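Local coordinates for biofilm-associated surface protein (Staphylococcus aureus, PDB 7C7U) that probably serves as a cell-wall-anchored adhesin in biofilm formation, its calcium-binding surface domain acting as a switch on functional amyloid assembly, at residues D397-E400 with R401-L405; N117-R120 with A121-G124; D145-V148 with G149-I152. One frame throughout, in Å; residues are numbered along the deposited sequence.

Contact 1 of 3, residues D397-E400 with R401-L405; sequences DRYE and RQLSL. With CA (calcium ion), chain E; CA (calcium ion), chain D.
The E400 carboxylate, with S404 OG resting against E400 CA, bridges two calcium ions. E400 OE1 (2.3 Å) and OE2 (2.7 Å) chelate the calcium ion of chain E, and OE2 also binds that of chain D at 2.2 Å; a glutamate's two oxygens let it serve both. D397 reaches the chain D ion indirectly: its OD1 accepts from a water that is itself a ligand and from Y390 N, while S23 OG bonds OD2. With D389, D391, D393 and L395, this spacing of ligands matches an EF-hand-type calcium loop. S406 bonds both E400 OE1 and S404 OG.

Beneath the carboxylate run the backbone hydrogen bonds of helix 397-404. Y399 O takes L403 N (2.8 Å) and S404 N (3.3 Å) from opposite faces of its carbonyl plane, marking the pi-type turn near the helix end. With Y399 CG anti to the backbone N (chi1 -176°), L403 CB sits over the ring face, 3.8 Å from the centroid, in a CH-pi contact. The R401 guanidinium lies with one face over D397 O, while S23 takes its polar end. The acidic groups probably need both calcium ions for charge balance, making the seating of this helix likely calcium-dependent.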
loop_
_atom_site.group_PDB
_atom_site.type_symbol
_atom_site.label_atom_id
_atom_site.label_comp_id
_atom_site.label_asym_id
_atom_site.label_seq_id
_atom_site.Cartn_x
_atom_site.Cartn_y
_atom_site.Cartn_z
ATOM N N ASP A 397 1.339 -4.000 -1.357
ATOM C CA ASP A 397 0.822 -2.655 -1.600
ATOM C C ASP A 397 1.372 -1.650 -0.602
ATOM O O ASP A 397 1.961 -0.628 -0.981
ATOM C CB ASP A 397 -0.704 -2.639 -1.501
ATOM C CG ASP A 397 -1.394 -3.207 -2.719
ATOM O OD1 ASP A 397 -0.821 -4.069 -3.399
ATOM O OD2 ASP A 397 -2.548 -2.800 -2.968
ATOM N N ARG A 398 1.174 -1.925 0.691
ATOM C CA ARG A 398 1.565 -0.941 1.697
ATOM C C ARG A 398 3.075 -0.805 1.791
ATOM O O ARG A 398 3.572 0.275 2.114
ATOM C CB ARG A 398 0.969 -1.292 3.062
ATOM C CG ARG A 398 1.626 -2.433 3.782
ATOM C CD ARG A 398 0.790 -2.808 4.998
ATOM N NE ARG A 398 -0.459 -3.435 4.594
ATOM C CZ ARG A 398 -1.548 -3.519 5.354
ATOM N NH1 ARG A 398 -1.576 -3.009 6.585
ATOM N NH2 ARG A 398 -2.619 -4.111 4.868
ATOM N N TYR A 399 3.824 -1.874 1.511
ATOM C CA TYR A 399 5.274 -1.732 1.436
ATOM C C TYR A 399 5.671 -0.797 0.304
ATOM O O TYR A 399 6.521 0.081 0.491
ATOM C CB TYR A 399 5.939 -3.095 1.269
ATOM C CG TYR A 399 7.451 -3.056 1.278
ATOM C CD1 TYR A 399 8.175 -2.792 0.107
ATOM C CD2 TYR A 399 8.160 -3.293 2.449
ATOM C CE1 TYR A 399 9.545 -2.771 0.107
ATOM C CE2 TYR A 399 9.556 -3.257 2.455
ATOM C CZ TYR A 399 10.237 -3.006 1.282
ATOM O OH TYR A 399 11.620 -2.967 1.259
ATOM N N GLU A 400 5.062 -0.958 -0.879
ATOM C CA GLU A 400 5.411 -0.093 -2.011
ATOM C C GLU A 400 5.059 1.355 -1.711
ATOM O O GLU A 400 5.836 2.270 -2.021
ATOM C CB GLU A 400 4.725 -0.556 -3.308
ATOM C CG GLU A 400 5.170 -1.939 -3.805
ATOM C CD GLU A 400 4.923 -2.182 -5.298
ATOM O OE1 GLU A 400 5.616 -1.544 -6.143
ATOM O OE2 GLU A 400 4.060 -3.037 -5.640
ATOM N N ARG A 401 3.905 1.578 -1.078
ATOM C CA ARG A 401 3.466 2.931 -0.767
ATOM C C ARG A 401 4.364 3.580 0.278
ATOM O O ARG A 401 4.720 4.754 0.148
ATOM C CB ARG A 401 2.016 2.907 -0.281
ATOM C CG ARG A 401 0.999 3.120 -1.378
ATOM C CD ARG A 401 -0.373 3.430 -0.800
ATOM N NE ARG A 401 -0.837 2.385 0.102
ATOM C CZ ARG A 401 -1.601 1.369 -0.286
ATOM N NH1 ARG A 401 -1.981 1.272 -1.554
ATOM N NH2 ARG A 401 -1.982 0.452 0.590
ATOM N N GLN A 402 4.739 2.835 1.320
ATOM C CA GLN A 402 5.409 3.432 2.467
ATOM C C GLN A 402 6.928 3.358 2.398
ATOM O O GLN A 402 7.597 4.276 2.881
ATOM C CB GLN A 402 4.957 2.760 3.767
ATOM C CG GLN A 402 3.471 2.774 4.022
ATOM C CD GLN A 402 3.084 1.735 5.065
ATOM O OE1 GLN A 402 3.954 1.069 5.640
ATOM N NE2 GLN A 402 1.775 1.567 5.296
ATOM N N LEU A 403 7.487 2.288 1.828
ATOM C CA LEU A 403 8.926 2.032 1.864
ATOM C C LEU A 403 9.590 2.313 0.520
ATOM O O LEU A 403 10.355 3.271 0.393
ATOM C CB LEU A 403 9.201 0.588 2.300
ATOM C CG LEU A 403 9.381 0.234 3.767
ATOM C CD1 LEU A 403 10.682 0.810 4.290
ATOM C CD2 LEU A 403 8.176 0.671 4.628
ATOM N N SER A 404 9.344 1.480 -0.486
ATOM C CA SER A 404 10.068 1.550 -1.744
ATOM C C SER A 404 9.634 2.706 -2.638
ATOM O O SER A 404 10.420 3.127 -3.497
ATOM C CB SER A 404 9.904 0.226 -2.497
ATOM O OG SER A 404 8.590 0.092 -3.014
ATOM N N LEU A 405 8.418 3.226 -2.460
ATOM C CA LEU A 405 7.797 4.252 -3.301
ATOM C C LEU A 405 7.545 3.790 -4.728
ATOM O O LEU A 405 7.128 4.596 -5.573
ATOM C CB LEU A 405 8.616 5.554 -3.318
ATOM C CG LEU A 405 9.094 6.025 -1.954
ATOM C CD1 LEU A 405 9.859 7.338 -2.070
ATOM C CD2 LEU A 405 7.895 6.166 -1.019
HETATM CA CA CA E . 5.005 -2.576 -8.088
HETATM CA CA CA D . 3.276 -5.125 -5.439
HETATM O O HOH W 1 1.147 -3.744 -5.051
#

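Contact 2 of 3, residues N117-R120 with A121-G124; sequences NFIR and ANDG
A tight turn at R120 and A121 brings N122 N and G124 N to 2.9 and 2.8 Å from I119 O, both in weak, strongly bent bonds, with a further weak one from G124 N to R120 O. The straighter link comes from a side chain. N117 ND2 donates to N122 O at 3.0 Å, with an N-H...O angle of 162°, and the carbonyl oxygen lies nearly in the plane of the amide. N117 CG lies beside the backbone N, anti to the carbonyl carbon (chi1 -84°), which carries the amide across to the returning chain; an asparagine suits the place because OD1 accepts from K71 NZ. A water joins N117 N to D123 O.

I119 and N122 run side by side, I119 CG2 resting 3.5 Å from N122 ND2. G124 CA passes 3.0 Å from N117 O, a fit that the absence of a side chain permits. At F118, after strand 113-117, the chain turns a corner before the loop to strand 133-144, and its ring packs on F32 and F126. The backbone bonds within the turn are weak, so the N117 amide probably helps hold it, together with the backbone bonds of F118 and R120 to L125 and F126.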
loop_
_atom_site.group_PDB
_atom_site.type_symbol
_atom_site.label_atom_id
_atom_site.label_comp_id
_atom_site.label_asym_id
_atom_site.label_seq_id
_atom_site.Cartn_x
_atom_site.Cartn_y
_atom_site.Cartn_z
ATOM N N ASN A 117 -21.610 10.666 4.776
ATOM C CA ASN A 117 -20.913 11.768 5.419
ATOM C C ASN A 117 -20.763 11.480 6.910
ATOM O O ASN A 117 -21.592 10.801 7.516
ATOM C CB ASN A 117 -21.655 13.086 5.189
ATOM C CG ASN A 117 -21.301 13.729 3.849
ATOM O OD1 ASN A 117 -20.362 13.308 3.172
ATOM N ND2 ASN A 117 -22.061 14.744 3.460
ATOM N N PHE A 118 -19.661 11.964 7.483
ATOM C CA PHE A 118 -19.389 11.745 8.900
ATOM C C PHE A 118 -20.298 12.600 9.781
ATOM O O PHE A 118 -20.981 12.080 10.672
ATOM C CB PHE A 118 -17.922 12.053 9.192
ATOM C CG PHE A 118 -17.510 11.789 10.612
ATOM C CD1 PHE A 118 -17.724 12.735 11.601
ATOM C CD2 PHE A 118 -16.881 10.604 10.953
ATOM C CE1 PHE A 118 -17.336 12.495 12.908
ATOM C CE2 PHE A 118 -16.493 10.356 12.259
ATOM C CZ PHE A 118 -16.723 11.305 13.240
ATOM N N ILE A 119 -20.306 13.912 9.554
ATOM C CA ILE A 119 -20.939 14.861 10.469
ATOM C C ILE A 119 -22.445 14.896 10.227
ATOM O O ILE A 119 -22.896 15.172 9.111
ATOM C CB ILE A 119 -20.322 16.255 10.318
ATOM C CG1 ILE A 119 -18.892 16.259 10.846
ATOM C CG2 ILE A 119 -21.149 17.289 11.052
ATOM C CD1 ILE A 119 -17.937 17.005 9.961
ATOM N N ARG A 120 -23.222 14.642 11.287
ATOM C CA ARG A 120 -24.679 14.572 11.176
ATOM C C ARG A 120 -25.277 15.862 10.623
ATOM O O ARG A 120 -26.236 15.825 9.843
ATOM C CB ARG A 120 -25.290 14.261 12.543
ATOM C CG ARG A 120 -26.800 14.373 12.570
ATOM C CD ARG A 120 -27.379 14.135 13.941
ATOM N NE ARG A 120 -28.836 14.239 13.922
ATOM C CZ ARG A 120 -29.592 14.481 14.992
ATOM N NH1 ARG A 120 -30.911 14.556 14.868
ATOM N NH2 ARG A 120 -29.039 14.643 16.188
ATOM N N ALA A 121 -24.732 17.014 11.023
ATOM C CA ALA A 121 -25.258 18.292 10.547
ATOM C C ALA A 121 -25.071 18.461 9.042
ATOM O O ALA A 121 -25.829 19.199 8.404
ATOM C CB ALA A 121 -24.594 19.448 11.297
ATOM N N ASN A 122 -24.064 17.801 8.467
ATOM C CA ASN A 122 -23.847 17.713 7.020
ATOM C C ASN A 122 -24.466 16.455 6.420
ATOM O O ASN A 122 -23.851 15.818 5.559
ATOM C CB ASN A 122 -22.352 17.763 6.723
ATOM C CG ASN A 122 -21.733 19.111 7.032
ATOM O OD1 ASN A 122 -21.490 19.911 6.127
ATOM N ND2 ASN A 122 -21.508 19.387 8.313
ATOM N N ASP A 123 -25.669 16.074 6.863
ATOM C CA ASP A 123 -26.347 14.866 6.389
ATOM C C ASP A 123 -25.491 13.619 6.630
ATOM O O ASP A 123 -25.445 12.692 5.814
ATOM C CB ASP A 123 -26.731 14.993 4.913
ATOM C CG ASP A 123 -27.655 13.886 4.456
ATOM O OD1 ASP A 123 -28.663 13.628 5.144
ATOM O OD2 ASP A 123 -27.357 13.265 3.413
ATOM N N GLY A 124 -24.813 13.587 7.768
ATOM C CA GLY A 124 -23.992 12.448 8.110
ATOM C C GLY A 124 -24.501 11.651 9.287
ATOM O O GLY A 124 -25.709 11.597 9.542
HETATM O O HOH W 2 -24.010 11.351 3.538
#

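Contact 3 of 3, residues D145-V148 with G149-I152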
loop_
_atom_site.group_PDB
_atom_site.type_symbol
_atom_site.label_atom_id
_atom_site.label_comp_id
_atom_site.label_asym_id
_atom_site.label_seq_id
_atom_site.Cartn_x
_atom_site.Cartn_y
_atom_site.Cartn_z
ATOM N N ASP A 145 -30.420 -8.651 -1.490
ATOM C CA ASP A 145 -31.373 -9.128 -2.491
ATOM C C ASP A 145 -31.761 -10.594 -2.317
ATOM O O ASP A 145 -32.479 -11.136 -3.164
ATOM C CB ASP A 145 -30.812 -8.897 -3.905
ATOM C CG ASP A 145 -29.584 -9.747 -4.218
ATOM O OD1 ASP A 145 -29.301 -10.730 -3.499
ATOM O OD2 ASP A 145 -28.898 -9.425 -5.214
ATOM N N ASP A 146 -31.282 -11.247 -1.267
ATOM C CA ASP A 146 -31.650 -12.616 -0.935
ATOM C C ASP A 146 -31.413 -12.772 0.559
ATOM O O ASP A 146 -30.902 -11.860 1.218
ATOM C CB ASP A 146 -30.836 -13.622 -1.751
ATOM C CG ASP A 146 -31.508 -14.991 -1.858
ATOM O OD1 ASP A 146 -32.541 -15.233 -1.194
ATOM O OD2 ASP A 146 -30.985 -15.835 -2.617
ATOM N N THR A 147 -31.779 -13.928 1.104
ATOM C CA THR A 147 -31.503 -14.122 2.520
ATOM C C THR A 147 -30.007 -14.333 2.771
ATOM O O THR A 147 -29.233 -14.697 1.871
ATOM C CB THR A 147 -32.287 -15.296 3.078
ATOM O OG1 THR A 147 -32.278 -15.206 4.504
ATOM C CG2 THR A 147 -31.640 -16.574 2.691
ATOM N N VAL A 148 -29.597 -14.065 4.017
ATOM C CA VAL A 148 -28.198 -14.264 4.397
ATOM C C VAL A 148 -27.810 -15.729 4.232
ATOM O O VAL A 148 -26.720 -16.048 3.740
ATOM C CB VAL A 148 -27.948 -13.778 5.840
ATOM C CG1 VAL A 148 -26.498 -14.032 6.240
ATOM C CG2 VAL A 148 -28.279 -12.297 5.991
ATOM N N GLY A 149 -28.708 -16.640 4.628
ATOM C CA GLY A 149 -28.418 -18.065 4.532
ATOM C C GLY A 149 -28.148 -18.541 3.113
ATOM O O GLY A 149 -27.228 -19.323 2.877
ATOM N N ASN A 150 -28.966 -18.105 2.155
ATOM C CA ASN A 150 -28.736 -18.491 0.770
ATOM C C ASN A 150 -27.464 -17.853 0.241
ATOM O O ASN A 150 -26.790 -18.427 -0.622
ATOM C CB ASN A 150 -29.924 -18.091 -0.112
ATOM C CG ASN A 150 -31.213 -18.829 0.254
ATOM O OD1 ASN A 150 -31.191 -19.862 0.932
ATOM N ND2 ASN A 150 -32.343 -18.289 -0.198
ATOM N N ILE A 151 -27.118 -16.670 0.745
ATOM C CA ILE A 151 -25.925 -15.994 0.257
ATOM C C ILE A 151 -24.676 -16.699 0.768
ATOM O O ILE A 151 -23.785 -17.047 -0.014
ATOM C CB ILE A 151 -25.945 -14.508 0.644
ATOM C CG1 ILE A 151 -26.947 -13.766 -0.242
ATOM C CG2 ILE A 151 -24.540 -13.891 0.484
ATOM C CD1 ILE A 151 -27.430 -12.480 0.338
ATOM N N ILE A 152 -24.601 -16.957 2.076
ATOM C CA ILE A 152 -23.349 -17.498 2.606
ATOM C C ILE A 152 -23.227 -18.999 2.432
ATOM O O ILE A 152 -22.152 -19.549 2.701
ATOM C CB ILE A 152 -23.109 -17.156 4.089
ATOM C CG1 ILE A 152 -24.183 -17.778 4.974
ATOM C CG2 ILE A 152 -23.009 -15.651 4.273
ATOM C CD1 ILE A 152 -23.777 -17.855 6.439
#
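D146 and N150 cross at about a right angle, their carboxylate and amide planes 66° apart, and N150 ND2 donates to D146 OD1 at 3.2 Å. The amide hydrogen arrives from above the carboxylate plane. On that same face T147 N also binds OD1, at 2.8 Å, so one oxygen collects two donors. D146 CG stands anti to its own nitrogen (chi1 -158°), which carries the carboxylate forward to the first turn of helix 148-152.

T147 occupies the N-cap position but makes no capping bond with its side chain. Its OG1 lies anti to the backbone N (chi1 -164°) and bonds L48 O and S50 O, while CG2, between the N and the carbonyl carbon, lies across the N150 side chain, 3.3 Å from its CG. A threonine suits this place because one branch can hydrogen-bond while the other packs. Farther round, V148 CG1 meets I152 CG2 at 4.3 Å, and both aliphatic side chains also pack on L48 of helix 45-48. I151 lays its CD1 against the T147 carbonyl and touches H83. The negative charge of D146 near the N-terminal end of the helix probably interacts favourably with its dipole, while the T147 hydroxyl ties the start of the helix to L48 and S50.

In the fold
None of the three contacts nests in or crosses another: each is local, within eight or nine consecutive residues, and they follow in series as 2, 3 and 1. Contact 2 shapes the start of the loop from strand 113-117 to strand 133-144. That second strand, in the same mixed sheet, leads into contact 3, where the chain enters helix 148-152 and packs against helix 45-48. The centres of these two lie about 31 Å apart. Contact 1 comes much later, after strand 381-388, and sits near the middle of the chain, about 33 Å from contact 2 and 38 Å from contact 3, centre to centre. One of its calcium ions joins helix 397-404 to D420 at the start of helix 420-427, ahead of the sheet that begins with strand 437-442.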